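Local atomic coordinates of ABC transporter, substrate-binding protein (PDB entry 5G5Y), a protein that binds short- and long-chain fructooligosaccharides, preferring tetrasaccharides and larger, as the solute-binding part of the FusABC-MsmK ABC transporter that imports them. Residues K155-L160 with A289-Q294; P182-S187 with F248-N253; Q294-R299 with M416-N421; N421-F426 with K484-Y489. All blocks are in the same frame, centred on the assembly; numbering follows the deposited sequence.

In the fold
Following the chain from the N terminus, contact 1 opens first, where residues 155-160 begin helix 157-169. Before it closes at 289-294, the chain passes through strand 181-183 and reaches helix 252-260, so contact 2 (182-187 with 248-253) lies wholly within the span of contact 1. Contact 3 then starts at Q294, the residue it shares with contact 1, and returns at 416-421, after helix 399-412. Contact 4 starts in turn at N421 and ends on the C-terminal helix 475-492. Contacts 1, 3 and 4 thus follow one another in series without crossing. They tie a helix start, two long loops and the last helix together, and contact 2 joins the chain just past edge strand 181-183 to the loop leading into helix 252-260.

Contact 1: residues K155-L160 with A289-Q294; sequences KTTDDL and AGPSGQ
The flat groups that bring T156 and T157 against A289 are peptides, joined edge to edge by their N-H and C=O groups. A289 N donates to K155 O (3.0 Å), and T157 N donates to A289 O (2.9 Å). These two bonds form a single beta bridge between T156 and A289. P291 CD lies 3.6 Å from T157 OG1, the two side chains crossing at about a right angle. Threonine suits position 156, the N-cap: its OG1, held between the backbone N and the carbonyl carbon (chi1 74°), accepts from D159 N at 2.9 Å. D159 OD2 in turn accepts from K155 N at 3.1 Å and only weakly from T156 N, and T156 and D159 together make a capping box. P291 and G293 suit the type I turn G290-G293, the proline by its restricted phi and the glycine by its positive one. The bridge fastens the start of helix 157-169 to the loop after strand 282-284, and T157 also packs on F233 of helix 225-239.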
loop_
_atom_site.group_PDB
_atom_site.type_symbol
_atom_site.label_atom_id
_atom_site.label_comp_id
_atom_site.label_asym_id
_atom_site.label_seq_id
_atom_site.Cartn_x
_atom_site.Cartn_y
_atom_site.Cartn_z
ATOM N N LYS A 155 14.037 3.661 -25.036
ATOM C CA LYS A 155 14.201 2.277 -24.684
ATOM C C LYS A 155 15.285 2.039 -23.627
ATOM O O LYS A 155 15.303 0.994 -23.013
ATOM C CB LYS A 155 14.586 1.469 -25.927
ATOM C CG LYS A 155 13.550 1.434 -27.040
ATOM C CD LYS A 155 14.009 0.462 -28.124
ATOM C CE LYS A 155 13.220 0.612 -29.409
ATOM N NZ LYS A 155 13.844 1.630 -30.301
ATOM N N THR A 156 16.233 2.968 -23.502
ATOM C CA THR A 156 17.378 2.854 -22.620
ATOM C C THR A 156 17.480 4.111 -21.761
ATOM O O THR A 156 16.909 5.165 -22.088
ATOM C CB THR A 156 18.702 2.720 -23.403
ATOM O OG1 THR A 156 19.065 3.993 -23.987
ATOM C CG2 THR A 156 18.597 1.640 -24.495
ATOM N N THR A 157 18.252 4.015 -20.687
ATOM C CA THR A 157 18.519 5.172 -19.856
ATOM C C THR A 157 19.244 6.293 -20.636
ATOM O O THR A 157 18.969 7.475 -20.400
ATOM C CB THR A 157 19.291 4.791 -18.573
ATOM O OG1 THR A 157 20.475 4.051 -18.881
ATOM C CG2 THR A 157 18.359 3.933 -17.695
ATOM N N ASP A 158 20.137 5.917 -21.540
ATOM C CA ASP A 158 20.820 6.919 -22.398
ATOM C C ASP A 158 19.834 7.608 -23.357
ATOM O O ASP A 158 19.909 8.818 -23.520
ATOM C CB ASP A 158 21.997 6.298 -23.148
ATOM C CG ASP A 158 23.281 6.258 -22.312
ATOM O OD1 ASP A 158 23.285 6.711 -21.141
ATOM O OD2 ASP A 158 24.312 5.783 -22.833
ATOM N N ASP A 159 18.882 6.858 -23.936
ATOM C CA ASP A 159 17.775 7.461 -24.728
ATOM C C ASP A 159 16.970 8.445 -23.932
ATOM O O ASP A 159 16.573 9.524 -24.450
ATOM C CB ASP A 159 16.750 6.428 -25.231
ATOM C CG ASP A 159 17.289 5.485 -26.263
ATOM O OD1 ASP A 159 18.318 5.791 -26.900
ATOM O OD2 ASP A 159 16.651 4.408 -26.435
ATOM N N LEU A 160 16.702 8.106 -22.672
ATOM C CA LEU A 160 15.934 8.993 -21.813
ATOM C C LEU A 160 16.666 10.313 -21.634
ATOM O O LEU A 160 16.057 11.357 -21.667
ATOM C CB LEU A 160 15.657 8.357 -20.437
ATOM C CG LEU A 160 14.886 9.205 -19.427
ATOM C CD1 LEU A 160 13.495 9.620 -19.946
ATOM C CD2 LEU A 160 14.789 8.506 -18.094
ATOM N N ALA A 289 16.193 -0.170 -20.384
ATOM C CA ALA A 289 17.414 -0.931 -20.188
ATOM C C ALA A 289 18.479 0.032 -19.737
ATOM O O ALA A 289 18.589 1.156 -20.259
ATOM C CB ALA A 289 17.813 -1.634 -21.468
ATOM N N GLY A 290 19.260 -0.387 -18.753
ATOM C CA GLY A 290 20.383 0.399 -18.292
ATOM C C GLY A 290 21.594 0.178 -19.174
ATOM O O GLY A 290 21.509 -0.504 -20.213
ATOM N N PRO A 291 22.747 0.709 -18.754
ATOM C CA PRO A 291 24.020 0.517 -19.517
ATOM C C PRO A 291 24.365 -0.940 -19.834
ATOM O O PRO A 291 24.957 -1.206 -20.884
ATOM C CB PRO A 291 25.070 1.149 -18.606
ATOM C CG PRO A 291 24.304 2.250 -17.917
ATOM C CD PRO A 291 22.924 1.664 -17.650
ATOM N N SER A 292 23.930 -1.874 -18.977
ATOM C CA SER A 292 24.123 -3.322 -19.212
ATOM C C SER A 292 23.349 -3.877 -20.414
ATOM O O SER A 292 23.609 -4.993 -20.849
ATOM C CB SER A 292 23.652 -4.109 -17.991
ATOM O OG SER A 292 22.225 -4.042 -17.908
ATOM N N GLY A 293 22.351 -3.136 -20.901
ATOM C CA GLY A 293 21.414 -3.655 -21.867
ATOM C C GLY A 293 20.224 -4.408 -21.248
ATOM O O GLY A 293 19.325 -4.853 -21.979
ATOM N N GLN A 294 20.184 -4.548 -19.926
ATOM C CA GLN A 294 19.167 -5.404 -19.276
ATOM C C GLN A 294 18.106 -4.576 -18.534
ATOM O O GLN A 294 18.361 -3.450 -18.096
ATOM C CB GLN A 294 19.833 -6.389 -18.315
ATOM C CG GLN A 294 21.040 -7.156 -18.880
ATOM C CD GLN A 294 20.768 -7.741 -20.249
ATOM O OE1 GLN A 294 19.790 -8.463 -20.435
ATOM N NE2 GLN A 294 21.575 -7.358 -21.233
#

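Contact 2: residues P182-S187 with F248-N253; sequences PFSFIS and FEHDWN
H250 points its imidazole at the backbone of F185, and NE2 donates to F185 O over 2.7 Å. Its CG lies between the backbone N and the carbonyl carbon (chi1 62°), and the ring beyond it reaches that oxygen. The oxygen lies in the plane of the ring, while the donor is tilted 34° from the carbonyl plane. Also at the edge of the imidazole, S184 OG sits 3.6 Å from H250 CE1. The F185 ring then turns its CE1-CZ edge onto a face of F248, an edge-to-face pair with centroids 5.3 Å apart and planes at 81°. S187 flanks F248 too, its CB 3.6 Å from F248 CD1. The branched, extended I186 carries its CD1 to W252, 3.8 Å from W252 CA and at the edge of the indole near CE3.

Further out, H250 ND1 is hydrogen-bonded to K258 NZ, S184 OG to D244 and S187 OG to R450, while D251 caps S254 N at the start of helix 252-260. F185 also meets F194 edge-to-face, and F248 rests on helix 429-455. W252 stands about 4 Å, side chain to side chain, from the substrate-binding N274.

A histidine suits this place because its two nitrogens can serve two partners. Donation from NE2, with the lysine at ND1, is consistent with a neutral ring protonated at NE2.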
loop_
_atom_site.group_PDB
_atom_site.type_symbol
_atom_site.label_atom_id
_atom_site.label_comp_id
_atom_site.label_asym_id
_atom_site.label_seq_id
_atom_site.Cartn_x
_atom_site.Cartn_y
_atom_site.Cartn_z
ATOM N N PRO A 182 11.766 18.965 -17.585
ATOM C CA PRO A 182 11.912 17.635 -18.167
ATOM C C PRO A 182 11.593 16.461 -17.245
ATOM O O PRO A 182 10.946 15.502 -17.688
ATOM C CB PRO A 182 13.375 17.609 -18.599
ATOM C CG PRO A 182 13.671 19.085 -18.860
ATOM C CD PRO A 182 12.997 19.772 -17.753
ATOM N N PHE A 183 12.075 16.534 -15.999
ATOM C CA PHE A 183 12.026 15.400 -15.038
ATOM C C PHE A 183 11.682 15.928 -13.650
ATOM O O PHE A 183 12.333 16.831 -13.152
ATOM C CB PHE A 183 13.412 14.746 -15.049
ATOM C CG PHE A 183 13.517 13.423 -14.348
ATOM C CD1 PHE A 183 13.250 12.236 -15.026
ATOM C CD2 PHE A 183 14.031 13.338 -13.051
ATOM C CE1 PHE A 183 13.410 11.002 -14.416
ATOM C CE2 PHE A 183 14.197 12.089 -12.439
ATOM C CZ PHE A 183 13.881 10.942 -13.119
ATOM N N SER A 184 10.628 15.385 -13.029
ATOM C CA SER A 184 10.225 15.816 -11.700
ATOM C C SER A 184 9.771 14.645 -10.848
ATOM O O SER A 184 9.457 13.575 -11.357
ATOM C CB SER A 184 9.104 16.855 -11.770
ATOM O OG SER A 184 9.039 17.537 -10.539
ATOM N N PHE A 185 9.781 14.877 -9.549
ATOM C CA PHE A 185 9.437 13.901 -8.545
ATOM C C PHE A 185 9.307 14.626 -7.251
ATOM O O PHE A 185 9.679 15.823 -7.142
ATOM C CB PHE A 185 10.537 12.829 -8.458
ATOM C CG PHE A 185 11.933 13.405 -8.304
ATOM C CD1 PHE A 185 12.434 13.753 -7.046
ATOM C CD2 PHE A 185 12.721 13.605 -9.412
ATOM C CE1 PHE A 185 13.739 14.290 -6.915
ATOM C CE2 PHE A 185 14.025 14.126 -9.285
ATOM C CZ PHE A 185 14.527 14.467 -8.037
ATOM N N ILE A 186 8.718 13.942 -6.280
ATOM C CA ILE A 186 8.763 14.347 -4.877
ATOM C C ILE A 186 9.683 13.352 -4.194
ATOM O O ILE A 186 9.349 12.183 -4.027
ATOM C CB ILE A 186 7.387 14.395 -4.189
ATOM C CG1 ILE A 186 6.410 15.298 -4.975
ATOM C CG2 ILE A 186 7.508 14.897 -2.751
ATOM C CD1 ILE A 186 5.033 15.351 -4.390
ATOM N N SER A 187 10.824 13.840 -3.759
ATOM C CA SER A 187 11.867 12.973 -3.186
ATOM C C SER A 187 11.546 12.334 -1.832
ATOM O O SER A 187 11.034 12.961 -0.897
ATOM C CB SER A 187 13.189 13.740 -3.083
ATOM O OG SER A 187 14.244 12.882 -2.607
ATOM N N PHE A 248 13.429 18.723 -4.727
ATOM C CA PHE A 248 13.739 18.381 -3.339
ATOM C C PHE A 248 13.066 19.258 -2.291
ATOM O O PHE A 248 13.223 19.023 -1.098
ATOM C CB PHE A 248 15.260 18.343 -3.155
ATOM C CG PHE A 248 15.919 17.291 -3.975
ATOM C CD1 PHE A 248 16.029 15.989 -3.489
ATOM C CD2 PHE A 248 16.424 17.590 -5.247
ATOM C CE1 PHE A 248 16.626 15.004 -4.267
ATOM C CE2 PHE A 248 17.022 16.606 -6.020
ATOM C CZ PHE A 248 17.124 15.309 -5.534
ATOM N N GLU A 249 12.288 20.247 -2.724
ATOM C CA GLU A 249 11.634 21.209 -1.814
ATOM C C GLU A 249 10.115 21.204 -1.852
ATOM O O GLU A 249 9.477 21.438 -0.843
ATOM C CB GLU A 249 12.109 22.618 -2.151
ATOM C CG GLU A 249 13.534 22.853 -1.726
ATOM C CD GLU A 249 14.086 24.163 -2.242
ATOM O OE1 GLU A 249 13.883 24.482 -3.433
ATOM O OE2 GLU A 249 14.739 24.876 -1.452
ATOM N N HIS A 250 9.530 20.956 -3.007
ATOM C CA HIS A 250 8.086 21.122 -3.143
ATOM C C HIS A 250 7.249 20.039 -2.464
ATOM O O HIS A 250 7.742 18.969 -2.101
ATOM C CB HIS A 250 7.697 21.297 -4.600
ATOM C CG HIS A 250 8.036 20.134 -5.479
ATOM N ND1 HIS A 250 8.031 20.246 -6.835
ATOM C CD2 HIS A 250 8.401 18.856 -5.209
ATOM C CE1 HIS A 250 8.377 19.097 -7.385
ATOM N NE2 HIS A 250 8.606 18.235 -6.416
ATOM N N ASP A 251 5.975 20.355 -2.271
ATOM C CA ASP A 251 5.025 19.447 -1.680
ATOM C C ASP A 251 4.021 19.006 -2.729
ATOM O O ASP A 251 4.110 19.418 -3.867
ATOM C CB ASP A 251 4.375 20.065 -0.424
ATOM C CG ASP A 251 3.478 21.283 -0.712
ATOM O OD1 ASP A 251 3.200 21.650 -1.881
ATOM O OD2 ASP A 251 3.058 21.891 0.299
ATOM N N TRP A 252 3.125 18.098 -2.341
ATOM C CA TRP A 252 2.138 17.502 -3.236
ATOM C C TRP A 252 1.309 18.577 -3.942
ATOM O O TRP A 252 1.079 18.510 -5.138
ATOM C CB TRP A 252 1.231 16.602 -2.422
ATOM C CG TRP A 252 0.023 16.059 -3.157
ATOM C CD1 TRP A 252 -1.291 16.371 -2.915
ATOM C CD2 TRP A 252 0.014 15.055 -4.195
ATOM N NE1 TRP A 252 -2.114 15.643 -3.743
ATOM C CE2 TRP A 252 -1.343 14.826 -4.539
ATOM C CE3 TRP A 252 1.019 14.344 -4.876
ATOM C CZ2 TRP A 252 -1.724 13.927 -5.548
ATOM C CZ3 TRP A 252 0.641 13.444 -5.876
ATOM C CH2 TRP A 252 -0.728 13.238 -6.194
ATOM N N ASN A 253 0.870 19.573 -3.180
ATOM C CA ASN A 253 0.078 20.676 -3.757
ATOM C C ASN A 253 0.797 21.402 -4.880
ATOM O O ASN A 253 0.219 21.628 -5.930
ATOM C CB ASN A 253 -0.390 21.648 -2.655
ATOM C CG ASN A 253 -1.550 21.082 -1.839
ATOM O OD1 ASN A 253 -2.370 20.330 -2.346
ATOM N ND2 ASN A 253 -1.633 21.467 -0.587
#

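Contact 3: residues Q294-R299 with M416-N421; sequences QKHVAR and MSNVNN
This is a contact between two loops, with H296, V297 and R299 from the one after strand 282-284 meeting residues 416-421 from the one that follows helix 399-412. The guanidinium of R299 holds the second loop by its backbone. NH1 donates to N418 O at 3.0 Å, the oxygen lying in the guanidinium plane, and more weakly to V419 O at 2.8 Å. The arginine chain bends at chi3 (68°), which turns NE aside from the line of the aliphatic chain. The amide of N421 stacks on the guanidinium, their planes 24° apart, and N421 ND2 is itself bonded to T300 O.

Apolar packing fills the middle: V297 CB meets M416 CG at 3.9 Å, and R299 CG lies 4.1 Å from M416 SD. At the other end, N418 OD1 approaches the edge of the H296 ring, 3.2 Å from CE1, while N418 ND2 bonds to V212 O. One water bridges H296 ND1 and S417 OG, at 2.6 Å from each atom. A second donates to V297 O and accepts from N418 N.

Arginine suits its place because its long, flexible chain brings NH1 to two successive carbonyl oxygens. Their partial negative charge would probably favour the cation there, although the bond to V419 O is poorly aligned.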
loop_
_atom_site.group_PDB
_atom_site.type_symbol
_atom_site.label_atom_id
_atom_site.label_comp_id
_atom_site.label_asym_id
_atom_site.label_seq_id
_atom_site.Cartn_x
_atom_site.Cartn_y
_atom_site.Cartn_z
ATOM N N GLN A 294 20.184 -4.548 -19.926
ATOM C CA GLN A 294 19.167 -5.404 -19.276
ATOM C C GLN A 294 18.106 -4.576 -18.534
ATOM O O GLN A 294 18.361 -3.450 -18.096
ATOM C CB GLN A 294 19.833 -6.389 -18.315
ATOM C CG GLN A 294 21.040 -7.156 -18.880
ATOM C CD GLN A 294 20.768 -7.741 -20.249
ATOM O OE1 GLN A 294 19.790 -8.463 -20.435
ATOM N NE2 GLN A 294 21.575 -7.358 -21.233
ATOM N N LYS A 295 16.931 -5.180 -18.371
ATOM C CA LYS A 295 15.753 -4.538 -17.798
ATOM C C LYS A 295 15.322 -5.286 -16.539
ATOM O O LYS A 295 15.443 -6.530 -16.455
ATOM C CB LYS A 295 14.593 -4.571 -18.769
ATOM C CG LYS A 295 14.775 -3.713 -19.998
ATOM C CD LYS A 295 13.613 -3.960 -20.913
ATOM C CE LYS A 295 13.781 -3.340 -22.271
ATOM N NZ LYS A 295 12.480 -3.429 -23.000
ATOM N N HIS A 296 14.835 -4.531 -15.577
ATOM C CA HIS A 296 14.414 -5.098 -14.285
ATOM C C HIS A 296 13.422 -4.156 -13.639
ATOM O O HIS A 296 13.506 -2.939 -13.800
ATOM C CB HIS A 296 15.618 -5.319 -13.348
ATOM C CG HIS A 296 15.288 -6.071 -12.105
ATOM N ND1 HIS A 296 14.880 -7.383 -12.137
ATOM C CD2 HIS A 296 15.279 -5.703 -10.794
ATOM C CE1 HIS A 296 14.683 -7.819 -10.905
ATOM N NE2 HIS A 296 14.882 -6.805 -10.069
ATOM N N VAL A 297 12.465 -4.730 -12.919
ATOM C CA VAL A 297 11.607 -4.014 -11.987
ATOM C C VAL A 297 11.768 -4.632 -10.603
ATOM O O VAL A 297 11.569 -5.856 -10.436
ATOM C CB VAL A 297 10.135 -4.098 -12.413
ATOM C CG1 VAL A 297 9.229 -3.417 -11.409
ATOM C CG2 VAL A 297 9.963 -3.436 -13.779
ATOM N N ALA A 298 12.088 -3.784 -9.627
ATOM C CA ALA A 298 12.187 -4.209 -8.231
ATOM C C ALA A 298 10.756 -4.240 -7.691
ATOM O O ALA A 298 9.937 -3.328 -7.942
ATOM C CB ALA A 298 13.017 -3.260 -7.446
ATOM N N ARG A 299 10.427 -5.319 -6.994
ATOM C CA ARG A 299 9.120 -5.399 -6.351
ATOM C C ARG A 299 9.145 -4.609 -5.054
ATOM O O ARG A 299 10.132 -4.669 -4.282
ATOM C CB ARG A 299 8.786 -6.832 -6.066
ATOM C CG ARG A 299 8.604 -7.615 -7.315
ATOM C CD ARG A 299 8.415 -9.094 -7.027
ATOM N NE ARG A 299 7.158 -9.336 -6.348
ATOM C CZ ARG A 299 6.710 -10.526 -5.955
ATOM N NH1 ARG A 299 7.396 -11.669 -6.124
ATOM N NH2 ARG A 299 5.521 -10.579 -5.357
ATOM N N MET A 416 9.880 -8.347 -13.566
ATOM C CA MET A 416 9.952 -8.662 -12.129
ATOM C C MET A 416 10.475 -10.073 -11.944
ATOM O O MET A 416 9.705 -11.081 -11.865
ATOM C CB MET A 416 8.563 -8.563 -11.494
ATOM C CG MET A 416 7.958 -7.168 -11.482
ATOM S SD MET A 416 6.336 -7.359 -10.705
ATOM C CE MET A 416 5.540 -5.847 -11.235
ATOM N N SER A 417 11.786 -10.178 -11.866
ATOM C CA SER A 417 12.438 -11.456 -11.851
ATOM C C SER A 417 12.525 -12.098 -10.474
ATOM O O SER A 417 12.930 -13.252 -10.384
ATOM C CB SER A 417 13.852 -11.304 -12.455
ATOM O OG SER A 417 13.702 -10.921 -13.841
ATOM N N ASN A 418 12.190 -11.374 -9.421
ATOM C CA ASN A 418 12.284 -11.899 -8.054
ATOM C C ASN A 418 11.030 -12.711 -7.717
ATOM O O ASN A 418 9.918 -12.186 -7.749
ATOM C CB ASN A 418 12.503 -10.778 -7.062
ATOM C CG ASN A 418 13.872 -10.105 -7.259
ATOM O OD1 ASN A 418 14.241 -9.759 -8.395
ATOM N ND2 ASN A 418 14.660 -10.001 -6.189
ATOM N N VAL A 419 11.244 -13.977 -7.379
ATOM C CA VAL A 419 10.149 -14.903 -7.021
ATOM C C VAL A 419 9.323 -14.315 -5.858
ATOM O O VAL A 419 8.058 -14.336 -5.852
ATOM C CB VAL A 419 10.693 -16.306 -6.623
ATOM C CG1 VAL A 419 9.569 -17.213 -6.121
ATOM C CG2 VAL A 419 11.433 -17.023 -7.741
ATOM N N ASN A 420 10.051 -13.773 -4.883
ATOM C CA ASN A 420 9.469 -13.288 -3.659
ATOM C C ASN A 420 9.732 -11.837 -3.408
ATOM O O ASN A 420 10.710 -11.268 -3.881
ATOM C CB ASN A 420 9.988 -14.105 -2.469
ATOM C CG ASN A 420 9.376 -15.516 -2.443
ATOM O OD1 ASN A 420 8.157 -15.675 -2.416
ATOM N ND2 ASN A 420 10.192 -16.494 -2.543
ATOM N N ASN A 421 8.838 -11.259 -2.620
ATOM C CA ASN A 421 9.108 -9.971 -1.918
ATOM C C ASN A 421 9.191 -10.267 -0.404
ATOM O O ASN A 421 9.226 -11.438 -0.008
ATOM C CB ASN A 421 8.092 -8.880 -2.290
ATOM C CG ASN A 421 6.679 -9.196 -1.854
ATOM O OD1 ASN A 421 6.439 -10.236 -1.257
ATOM N ND2 ASN A 421 5.742 -8.289 -2.125
HETATM O O HOH W 1 15.314 -8.941 -14.165
HETATM O O HOH W 2 11.542 -8.314 -9.162
#

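Contact 4: residues N421-F426 with K484-Y489; sequences NYPRVF and KYYDQY
Y485, whose CB rests 3.6 Å from V425 CG2, has its hydroxyl gripped by two groups, T428 N and D431 OD2. Y422 OH is likewise anchored, to K482 O, and lies 3.6 Å from Y485 CB. Between these anchors the packing is apolar. P423 is the wedge: its CB stands over the centre of the Y489 ring, 3.7 Å from the centroid and 5° off the normal, a CH-pi contact. Its CD meets the edge of Y486 at CD1 (3.7 Å) and also lies over a face of Y422. The side chains of Y422 and Y486 run past each other in opposite directions; Y422 CG is anti to the backbone N (chi1 -168°), and the ring beyond it brings CE1 4.0 Å from Y486 CB. V425 straddles Y485 and Y489, its CG1 4.0 Å from Y489 CB.

A proline suits this spot because its C-H groups, held by a rigid ring, pack well on an aromatic face, and a beta-branched valine gives one methyl to each tyrosine. Y485, Y486 and Y489 lie on one face of the C-terminal helix 475-492. The arrangement is CH-pi packing of a loop proline on a helix tyrosine, which seats the loop between helices 399-412 and 429-455 on the last helix.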
loop_
_atom_site.group_PDB
_atom_site.type_symbol
_atom_site.label_atom_id
_atom_site.label_comp_id
_atom_site.label_asym_id
_atom_site.label_seq_id
_atom_site.Cartn_x
_atom_site.Cartn_y
_atom_site.Cartn_z
ATOM N N ASN A 421 8.838 -11.259 -2.620
ATOM C CA ASN A 421 9.108 -9.971 -1.918
ATOM C C ASN A 421 9.191 -10.267 -0.404
ATOM O O ASN A 421 9.226 -11.438 -0.008
ATOM C CB ASN A 421 8.092 -8.880 -2.290
ATOM C CG ASN A 421 6.679 -9.196 -1.854
ATOM O OD1 ASN A 421 6.439 -10.236 -1.257
ATOM N ND2 ASN A 421 5.742 -8.289 -2.125
ATOM N N TYR A 422 9.320 -9.222 0.416
ATOM C CA TYR A 422 9.524 -9.402 1.866
ATOM C C TYR A 422 8.150 -9.456 2.550
ATOM O O TYR A 422 7.359 -8.500 2.397
ATOM C CB TYR A 422 10.357 -8.251 2.485
ATOM C CG TYR A 422 10.781 -8.664 3.894
ATOM C CD1 TYR A 422 11.864 -9.493 4.081
ATOM C CD2 TYR A 422 10.033 -8.306 5.015
ATOM C CE1 TYR A 422 12.216 -9.932 5.355
ATOM C CE2 TYR A 422 10.368 -8.764 6.296
ATOM C CZ TYR A 422 11.446 -9.582 6.454
ATOM O OH TYR A 422 11.795 -9.994 7.734
ATOM N N PRO A 423 7.864 -10.528 3.311
ATOM C CA PRO A 423 6.527 -10.699 3.857
ATOM C C PRO A 423 6.265 -9.824 5.102
ATOM O O PRO A 423 7.184 -9.512 5.860
ATOM C CB PRO A 423 6.483 -12.179 4.207
ATOM C CG PRO A 423 7.889 -12.519 4.532
ATOM C CD PRO A 423 8.746 -11.668 3.648
ATOM N N ARG A 424 5.009 -9.484 5.307
ATOM C CA ARG A 424 4.574 -8.624 6.426
ATOM C C ARG A 424 4.556 -9.381 7.775
ATOM O O ARG A 424 3.515 -9.450 8.394
ATOM C CB ARG A 424 3.128 -8.131 6.141
ATOM C CG ARG A 424 2.948 -7.158 4.996
ATOM C CD ARG A 424 3.938 -6.036 5.179
ATOM N NE ARG A 424 3.600 -4.841 4.431
ATOM C CZ ARG A 424 4.498 -3.970 3.963
ATOM N NH1 ARG A 424 5.803 -4.141 4.135
ATOM N NH2 ARG A 424 4.076 -2.908 3.298
ATOM N N VAL A 425 5.696 -9.909 8.214
ATOM C CA VAL A 425 5.754 -10.796 9.368
ATOM C C VAL A 425 5.432 -10.035 10.644
ATOM O O VAL A 425 5.656 -8.855 10.706
ATOM C CB VAL A 425 7.135 -11.477 9.508
ATOM C CG1 VAL A 425 7.277 -12.546 8.441
ATOM C CG2 VAL A 425 8.274 -10.451 9.446
ATOM N N PHE A 426 4.927 -10.745 11.646
ATOM C CA PHE A 426 4.684 -10.259 12.981
ATOM C C PHE A 426 5.901 -10.566 13.888
ATOM O O PHE A 426 6.145 -11.702 14.230
ATOM C CB PHE A 426 3.433 -11.002 13.531
ATOM C CG PHE A 426 2.755 -10.343 14.682
ATOM C CD1 PHE A 426 3.330 -9.342 15.434
ATOM C CD2 PHE A 426 1.465 -10.783 15.040
ATOM C CE1 PHE A 426 2.638 -8.747 16.489
ATOM C CE2 PHE A 426 0.781 -10.202 16.089
ATOM C CZ PHE A 426 1.353 -9.191 16.815
ATOM N N LYS A 484 16.143 -13.537 9.649
ATOM C CA LYS A 484 15.579 -14.473 10.587
ATOM C C LYS A 484 14.065 -14.663 10.385
ATOM O O LYS A 484 13.566 -15.784 10.293
ATOM C CB LYS A 484 15.898 -14.030 12.022
ATOM C CG LYS A 484 15.336 -14.909 13.140
ATOM C CD LYS A 484 15.706 -14.345 14.515
ATOM C CE LYS A 484 14.841 -13.154 14.885
ATOM N NZ LYS A 484 15.057 -12.684 16.283
ATOM N N TYR A 485 13.335 -13.572 10.336
ATOM C CA TYR A 485 11.899 -13.667 10.120
ATOM C C TYR A 485 11.521 -14.206 8.732
ATOM O O TYR A 485 10.526 -14.923 8.611
ATOM C CB TYR A 485 11.219 -12.337 10.411
ATOM C CG TYR A 485 11.147 -12.065 11.886
ATOM C CD1 TYR A 485 10.161 -12.663 12.666
ATOM C CD2 TYR A 485 12.090 -11.250 12.517
ATOM C CE1 TYR A 485 10.103 -12.450 14.024
ATOM C CE2 TYR A 485 12.029 -11.018 13.876
ATOM C CZ TYR A 485 11.043 -11.640 14.632
ATOM O OH TYR A 485 10.969 -11.448 16.006
ATOM N N TYR A 486 12.319 -13.884 7.716
ATOM C CA TYR A 486 12.094 -14.419 6.368
ATOM C C TYR A 486 12.200 -15.942 6.365
ATOM O O TYR A 486 11.308 -16.651 5.841
ATOM C CB TYR A 486 13.049 -13.799 5.346
ATOM C CG TYR A 486 12.746 -14.312 3.966
ATOM C CD1 TYR A 486 11.684 -13.799 3.257
ATOM C CD2 TYR A 486 13.465 -15.360 3.389
ATOM C CE1 TYR A 486 11.351 -14.271 2.002
ATOM C CE2 TYR A 486 13.133 -15.845 2.099
ATOM C CZ TYR A 486 12.050 -15.284 1.428
ATOM O OH TYR A 486 11.598 -15.686 0.164
ATOM N N ASP A 487 13.275 -16.444 6.986
ATOM C CA ASP A 487 13.483 -17.882 7.067
ATOM C C ASP A 487 12.355 -18.537 7.858
ATOM O O ASP A 487 11.850 -19.563 7.429
ATOM C CB ASP A 487 14.858 -18.241 7.670
ATOM C CG ASP A 487 16.041 -17.729 6.818
ATOM O OD1 ASP A 487 15.875 -17.388 5.614
ATOM O OD2 ASP A 487 17.159 -17.679 7.349
ATOM N N GLN A 488 11.954 -17.968 8.988
ATOM C CA GLN A 488 10.826 -18.529 9.750
ATOM C C GLN A 488 9.505 -18.572 8.934
ATOM O O GLN A 488 8.762 -19.559 8.972
ATOM C CB GLN A 488 10.604 -17.752 11.045
ATOM C CG GLN A 488 11.659 -17.994 12.106
ATOM C CD GLN A 488 11.527 -17.090 13.335
ATOM O OE1 GLN A 488 10.596 -16.274 13.449
ATOM N NE2 GLN A 488 12.477 -17.226 14.264
ATOM N N TYR A 489 9.200 -17.481 8.236
ATOM C CA TYR A 489 8.042 -17.423 7.332
ATOM C C TYR A 489 8.034 -18.549 6.297
ATOM O O TYR A 489 6.992 -19.197 6.090
ATOM C CB TYR A 489 7.988 -16.066 6.631
ATOM C CG TYR A 489 6.868 -15.909 5.662
ATOM C CD1 TYR A 489 5.582 -15.616 6.085
ATOM C CD2 TYR A 489 7.097 -16.054 4.313
ATOM C CE1 TYR A 489 4.549 -15.457 5.158
ATOM C CE2 TYR A 489 6.090 -15.884 3.388
ATOM C CZ TYR A 489 4.820 -15.593 3.817
ATOM O OH TYR A 489 3.874 -15.463 2.848
#